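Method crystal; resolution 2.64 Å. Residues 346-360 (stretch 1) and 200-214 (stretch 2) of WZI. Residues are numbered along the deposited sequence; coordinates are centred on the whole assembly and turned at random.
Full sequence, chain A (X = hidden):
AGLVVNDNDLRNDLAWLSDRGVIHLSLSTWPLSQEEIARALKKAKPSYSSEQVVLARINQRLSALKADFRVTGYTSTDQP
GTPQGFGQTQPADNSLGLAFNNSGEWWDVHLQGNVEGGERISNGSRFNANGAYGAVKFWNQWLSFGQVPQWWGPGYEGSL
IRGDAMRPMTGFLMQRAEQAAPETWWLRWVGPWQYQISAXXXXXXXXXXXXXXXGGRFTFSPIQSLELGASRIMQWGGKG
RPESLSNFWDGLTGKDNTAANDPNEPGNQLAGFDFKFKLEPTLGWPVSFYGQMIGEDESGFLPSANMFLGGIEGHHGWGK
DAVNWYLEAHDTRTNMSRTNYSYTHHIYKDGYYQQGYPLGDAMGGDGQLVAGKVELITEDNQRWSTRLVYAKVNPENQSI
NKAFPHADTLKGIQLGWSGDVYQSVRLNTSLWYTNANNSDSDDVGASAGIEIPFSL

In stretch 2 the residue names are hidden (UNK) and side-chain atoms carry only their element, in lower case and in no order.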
# COMPACT_ATOMS: atom_id res chain seq x y z
N HIS A 346 -5.29 -3.95 25.01
CA HIS A 346 -5.07 -4.42 26.38
C HIS A 346 -4.89 -5.91 26.49
O HIS A 346 -4.31 -6.39 27.47
CB HIS A 346 -6.20 -3.95 27.31
CG HIS A 346 -7.58 -4.43 26.90
ND1 HIS A 346 -8.17 -4.05 25.75
CD2 HIS A 346 -8.47 -5.28 27.54
CE1 HIS A 346 -9.38 -4.63 25.65
NE2 HIS A 346 -9.57 -5.38 26.75
N ILE A 347 -5.39 -6.66 25.51
CA ILE A 347 -5.06 -8.09 25.37
C ILE A 347 -3.84 -8.22 24.47
O ILE A 347 -2.78 -8.69 24.90
CB ILE A 347 -6.23 -8.93 24.81
CG1 ILE A 347 -7.42 -8.94 25.77
CG2 ILE A 347 -5.80 -10.36 24.53
CD1 ILE A 347 -7.06 -9.23 27.22
N TYR A 348 -3.98 -7.79 23.23
CA TYR A 348 -2.87 -7.77 22.29
C TYR A 348 -2.00 -6.56 22.63
O TYR A 348 -2.18 -5.47 22.10
CB TYR A 348 -3.40 -7.77 20.84
CG TYR A 348 -4.18 -9.04 20.55
CD1 TYR A 348 -3.54 -10.20 20.15
CD2 TYR A 348 -5.56 -9.10 20.74
CE1 TYR A 348 -4.24 -11.37 19.91
CE2 TYR A 348 -6.27 -10.26 20.50
CZ TYR A 348 -5.60 -11.40 20.08
OH TYR A 348 -6.29 -12.57 19.85
N LYS A 349 -1.06 -6.78 23.54
CA LYS A 349 -0.37 -5.69 24.23
C LYS A 349 0.75 -5.07 23.42
O LYS A 349 1.14 -3.94 23.67
CB LYS A 349 0.18 -6.16 25.58
CG LYS A 349 -0.90 -6.46 26.62
CD LYS A 349 -0.27 -6.86 27.94
CE LYS A 349 -1.30 -7.14 29.02
NZ LYS A 349 -0.65 -6.99 30.36
N ASP A 350 1.27 -5.82 22.45
CA ASP A 350 2.26 -5.29 21.50
C ASP A 350 1.58 -4.31 20.52
O ASP A 350 2.25 -3.72 19.68
CB ASP A 350 2.91 -6.41 20.68
CG ASP A 350 4.01 -7.17 21.43
OD1 ASP A 350 4.27 -6.93 22.63
OD2 ASP A 350 4.61 -8.05 20.75
N GLY A 351 0.26 -4.17 20.60
CA GLY A 351 -0.46 -3.20 19.81
C GLY A 351 -0.68 -3.70 18.40
O GLY A 351 -0.45 -4.87 18.12
N TYR A 352 -1.12 -2.80 17.52
CA TYR A 352 -1.41 -3.13 16.11
C TYR A 352 -0.11 -2.96 15.30
O TYR A 352 0.00 -2.09 14.42
CB TYR A 352 -2.53 -2.22 15.60
CG TYR A 352 -3.14 -2.62 14.26
CD1 TYR A 352 -3.75 -3.86 14.09
CD2 TYR A 352 -3.12 -1.75 13.17
CE1 TYR A 352 -4.30 -4.23 12.87
CE2 TYR A 352 -3.67 -2.10 11.95
CZ TYR A 352 -4.26 -3.35 11.80
OH TYR A 352 -4.81 -3.72 10.60
N TYR A 353 0.89 -3.79 15.66
CA TYR A 353 2.24 -3.75 15.10
C TYR A 353 2.81 -5.16 15.00
O TYR A 353 2.65 -5.95 15.93
CB TYR A 353 3.20 -2.97 15.99
CG TYR A 353 2.86 -1.53 16.23
CD1 TYR A 353 1.87 -1.18 17.14
CD2 TYR A 353 3.55 -0.51 15.60
CE1 TYR A 353 1.56 0.14 17.40
CE2 TYR A 353 3.25 0.82 15.85
CZ TYR A 353 2.25 1.14 16.75
OH TYR A 353 1.92 2.45 17.00
N GLN A 354 3.49 -5.46 13.89
CA GLN A 354 4.28 -6.67 13.80
C GLN A 354 5.74 -6.28 13.82
O GLN A 354 6.14 -5.41 13.04
CB GLN A 354 4.01 -7.41 12.51
CG GLN A 354 4.74 -8.74 12.44
CD GLN A 354 4.47 -9.49 11.17
OE1 GLN A 354 3.78 -10.50 11.19
NE2 GLN A 354 5.00 -9.00 10.07
N GLN A 355 6.50 -6.90 14.72
CA GLN A 355 7.93 -6.63 14.89
C GLN A 355 8.19 -5.14 15.03
O GLN A 355 9.18 -4.61 14.52
CB GLN A 355 8.73 -7.24 13.75
CG GLN A 355 8.54 -8.75 13.69
CD GLN A 355 9.09 -9.39 12.44
OE1 GLN A 355 8.72 -9.02 11.33
NE2 GLN A 355 9.94 -10.39 12.63
N GLY A 356 7.30 -4.48 15.75
CA GLY A 356 7.44 -3.07 16.07
C GLY A 356 6.92 -2.16 14.98
O GLY A 356 6.69 -0.97 15.21
N TYR A 357 6.73 -2.73 13.79
CA TYR A 357 6.35 -1.93 12.65
C TYR A 357 4.84 -2.02 12.45
O TYR A 357 4.25 -3.10 12.55
CB TYR A 357 7.18 -2.31 11.44
CG TYR A 357 8.51 -1.56 11.45
CD1 TYR A 357 9.45 -1.80 12.45
CD2 TYR A 357 8.80 -0.58 10.49
CE1 TYR A 357 10.64 -1.10 12.49
CE2 TYR A 357 9.99 0.12 10.53
CZ TYR A 357 10.92 -0.15 11.53
OH TYR A 357 12.12 0.54 11.58
N PRO A 358 4.20 -0.85 12.26
CA PRO A 358 2.75 -0.76 12.20
C PRO A 358 2.15 -1.50 11.00
O PRO A 358 2.69 -1.44 9.92
CB PRO A 358 2.52 0.75 12.06
CG PRO A 358 3.75 1.26 11.42
CD PRO A 358 4.84 0.45 12.04
N LEU A 359 1.05 -2.21 11.27
CA LEU A 359 0.20 -2.81 10.26
C LEU A 359 -0.71 -1.74 9.61
O LEU A 359 -1.34 -1.99 8.59
CB LEU A 359 -0.67 -3.90 10.89
CG LEU A 359 -0.18 -5.34 10.89
CD1 LEU A 359 1.08 -5.50 11.73
CD2 LEU A 359 -1.29 -6.25 11.41
N GLY A 360 -0.80 -0.58 10.25
CA GLY A 360 -1.58 0.53 9.73
C GLY A 360 -0.66 1.54 9.12
O GLY A 360 0.16 1.18 8.28
N UNK A 200 -4.46 -14.24 8.26
CA UNK A 200 -3.00 -14.21 8.37
C UNK A 200 -2.52 -14.50 9.80
O UNK A 200 -3.28 -14.39 10.76
c UNK A 200 -2.47 -12.84 7.94
o UNK A 200 -2.77 -12.55 6.58
N UNK A 201 -1.25 -14.86 9.93
CA UNK A 201 -0.62 -15.14 11.22
C UNK A 201 0.51 -14.16 11.48
O UNK A 201 1.44 -14.04 10.69
c UNK A 201 -0.07 -16.56 11.24
c UNK A 201 0.79 -18.46 12.68
o UNK A 201 0.04 -19.30 13.15
c UNK A 201 0.38 -17.00 12.63
n UNK A 201 1.98 -18.76 12.17
N UNK A 202 0.42 -13.45 12.60
CA UNK A 202 1.46 -12.48 12.97
C UNK A 202 2.72 -13.22 13.33
O UNK A 202 2.66 -14.35 13.81
c UNK A 202 0.97 -11.63 14.13
c UNK A 202 -0.20 -10.75 13.73
se UNK A 202 -0.54 -9.50 15.20
c UNK A 202 0.80 -8.18 14.62
N UNK A 203 3.86 -12.58 13.09
CA UNK A 203 5.18 -13.20 13.26
C UNK A 203 5.93 -12.57 14.42
O UNK A 203 5.90 -11.34 14.59
c UNK A 203 5.98 -13.04 11.97
o UNK A 203 7.39 -14.86 12.63
n UNK A 203 8.26 -13.34 11.23
c UNK A 203 7.28 -13.82 11.98
N UNK A 204 6.59 -13.42 15.22
CA UNK A 204 7.32 -13.00 16.42
C UNK A 204 6.49 -12.05 17.29
O UNK A 204 7.02 -11.11 17.87
o UNK A 204 11.10 -11.28 15.25
c UNK A 204 9.71 -13.25 15.47
c UNK A 204 11.04 -12.53 15.28
n UNK A 204 12.13 -13.30 15.16
c UNK A 204 8.65 -12.32 16.05
N UNK A 205 5.19 -12.28 17.36
CA UNK A 205 4.32 -11.35 18.04
C UNK A 205 4.29 -11.75 19.53
O UNK A 205 3.34 -12.39 19.99
o UNK A 205 -0.47 -7.39 19.62
c UNK A 205 2.20 -8.93 17.62
c UNK A 205 1.05 -10.61 18.85
c UNK A 205 2.04 -10.27 17.95
c UNK A 205 2.94 -11.32 17.38
c UNK A 205 1.37 -7.95 18.16
c UNK A 205 0.22 -9.65 19.40
c UNK A 205 0.38 -8.33 19.05
N UNK A 206 5.35 -11.37 20.24
CA UNK A 206 5.61 -11.79 21.65
C UNK A 206 4.41 -11.89 22.58
O UNK A 206 4.05 -12.98 22.99
c UNK A 206 6.63 -10.86 22.31
c UNK A 206 6.96 -11.28 23.74
o UNK A 206 7.69 -12.24 23.96
n UNK A 206 6.42 -10.54 24.72
N UNK A 207 3.77 -10.77 22.89
CA UNK A 207 2.70 -10.74 23.90
C UNK A 207 1.60 -11.80 23.74
O UNK A 207 0.97 -12.18 24.72
c UNK A 207 2.07 -9.35 23.95
N UNK A 208 1.36 -12.24 22.50
CA UNK A 208 0.37 -13.30 22.21
C UNK A 208 0.79 -14.01 20.93
O UNK A 208 0.28 -13.72 19.83
c UNK A 208 -2.05 -13.91 22.01
c UNK A 208 -1.06 -12.75 22.01
c UNK A 208 -1.42 -11.73 23.07
N UNK A 209 1.73 -14.96 21.06
CA UNK A 209 2.31 -15.62 19.89
C UNK A 209 1.27 -16.16 18.90
O UNK A 209 0.17 -16.52 19.28
c UNK A 209 2.21 -15.54 22.33
c UNK A 209 3.12 -16.77 20.52
c UNK A 209 3.42 -16.32 21.90
N UNK A 210 1.65 -16.22 17.63
CA UNK A 210 0.77 -16.71 16.54
C UNK A 210 -0.58 -16.08 16.53
O UNK A 210 -1.58 -16.77 16.44
c UNK A 210 4.05 -19.47 16.96
n UNK A 210 3.08 -18.72 16.38
c UNK A 210 2.19 -19.84 18.05
n UNK A 210 3.50 -20.15 17.97
c UNK A 210 0.64 -18.23 16.63
c UNK A 210 1.92 -18.92 17.03
N UNK A 211 -0.64 -14.76 16.65
CA UNK A 211 -1.91 -14.05 16.60
C UNK A 211 -2.35 -13.90 15.14
O UNK A 211 -1.54 -13.71 14.22
c UNK A 211 -1.80 -12.69 17.27
N UNK A 212 -3.66 -13.97 14.94
CA UNK A 212 -4.20 -13.91 13.61
C UNK A 212 -4.69 -12.51 13.32
O UNK A 212 -5.22 -11.84 14.21
c UNK A 212 -5.08 -16.26 14.10
c UNK A 212 -3.61 -18.26 14.32
c UNK A 212 -5.33 -14.91 13.44
n UNK A 212 -2.30 -18.87 13.97
c UNK A 212 -3.76 -16.89 13.68
N UNK A 213 -4.49 -12.06 12.09
CA UNK A 213 -5.20 -10.90 11.58
C UNK A 213 -6.17 -11.44 10.54
O UNK A 213 -5.76 -11.99 9.52
c UNK A 213 -3.27 -9.36 12.08
c UNK A 213 -3.90 -8.50 13.16
c UNK A 213 -5.01 -8.66 10.46
c UNK A 213 -4.24 -9.85 11.00
N UNK A 214 -7.46 -11.31 10.83
CA UNK A 214 -8.51 -11.71 9.91
C UNK A 214 -9.26 -10.45 9.52
O UNK A 214 -9.54 -9.60 10.37
c UNK A 214 -9.16 -14.77 12.06
c UNK A 214 -9.46 -12.75 10.54
c UNK A 214 -10.62 -13.07 9.61
c UNK A 214 -8.66 -14.02 10.85

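Position 200 has one carbon and then one oxygen, and stays out of reach of stretch 1. It is Ser200. Position 201 has three carbons, the third carrying one oxygen and one nitrogen. Its CA-to-CB bond points away from stretch 1. It is Gln201. Position 202 is an unbranched chain of two carbons, a selenium and a last carbon. The selenium makes it selenomethionine, Met202. Its CE lies 3.2 Å from Tyr353 O and 4.0 Å from Leu359 CD1.

Position 203 has two carbons, the second bearing one oxygen and one nitrogen. Its backbone N donates a hydrogen bond to Gln354 OE1 (2.8 Å), and its CB is 3.4 Å from that same OE1. It is Asn203. Position 204 has three carbons, the third with one oxygen and one nitrogen. The chain is one carbon longer than at 203, hence Gln204. Gln355 NE2 donates to Gln204 OE1 (3.0 Å), nearly in line at 169°.

Position 205 has one carbon, then a six-carbon ring bearing an oxygen. This is Tyr205. Its OH donates to Gly351 O (2.9 Å) and also sits 3.2 Å from Tyr348 CB. Asp350 OD2 lies over one face of the ring, while Tyr353 O is near the ring plane, at the edge. Position 206 again has two carbons, the second with one oxygen and one nitrogen: Asn206. Its CB is 3.8 Å from Asp350 OD2.

Position 207 has a single carbon, so it is Ala207. Its CB is 3.5 Å from Asp350 OD1. Position 208 has one carbon carrying two more: Val208. Its CG2 is 3.9 Å from Tyr348 CD1. At 209 three carbons close a ring onto the backbone N, giving Pro209. At 210 one carbon leads to a five-membered ring of three carbons and two nitrogens, giving His210. Neither touches stretch 1.

Position 211 has one carbon, Ala211, with CB 3.8 Å from Tyr348 CE1. Position 212 has four carbons in a row ending in nitrogen: Lys212. Its CA-to-CB bond points away from stretch 1. Position 213 has four carbons, forked at the first, with one arm two carbons long: Ile213. Its CG1 is 3.7 Å from Leu359 CD2. Position 214 has the same pattern, Ile214, but is out of reach.

The contact buries 775 Å². Tyr205 has the most area covered by the other stretch, 90 Å², and places its hydroxyl at the turn from Tyr348 to Gly351. Two glutamines of stretch 1 hold the 203-204 segment by hydrogen bonds. Apolar packing of Tyr348 and Leu359 against stretch 2 completes the contact.

Stretch 2, residues 200-214: SQMNQYNAVPHAKII
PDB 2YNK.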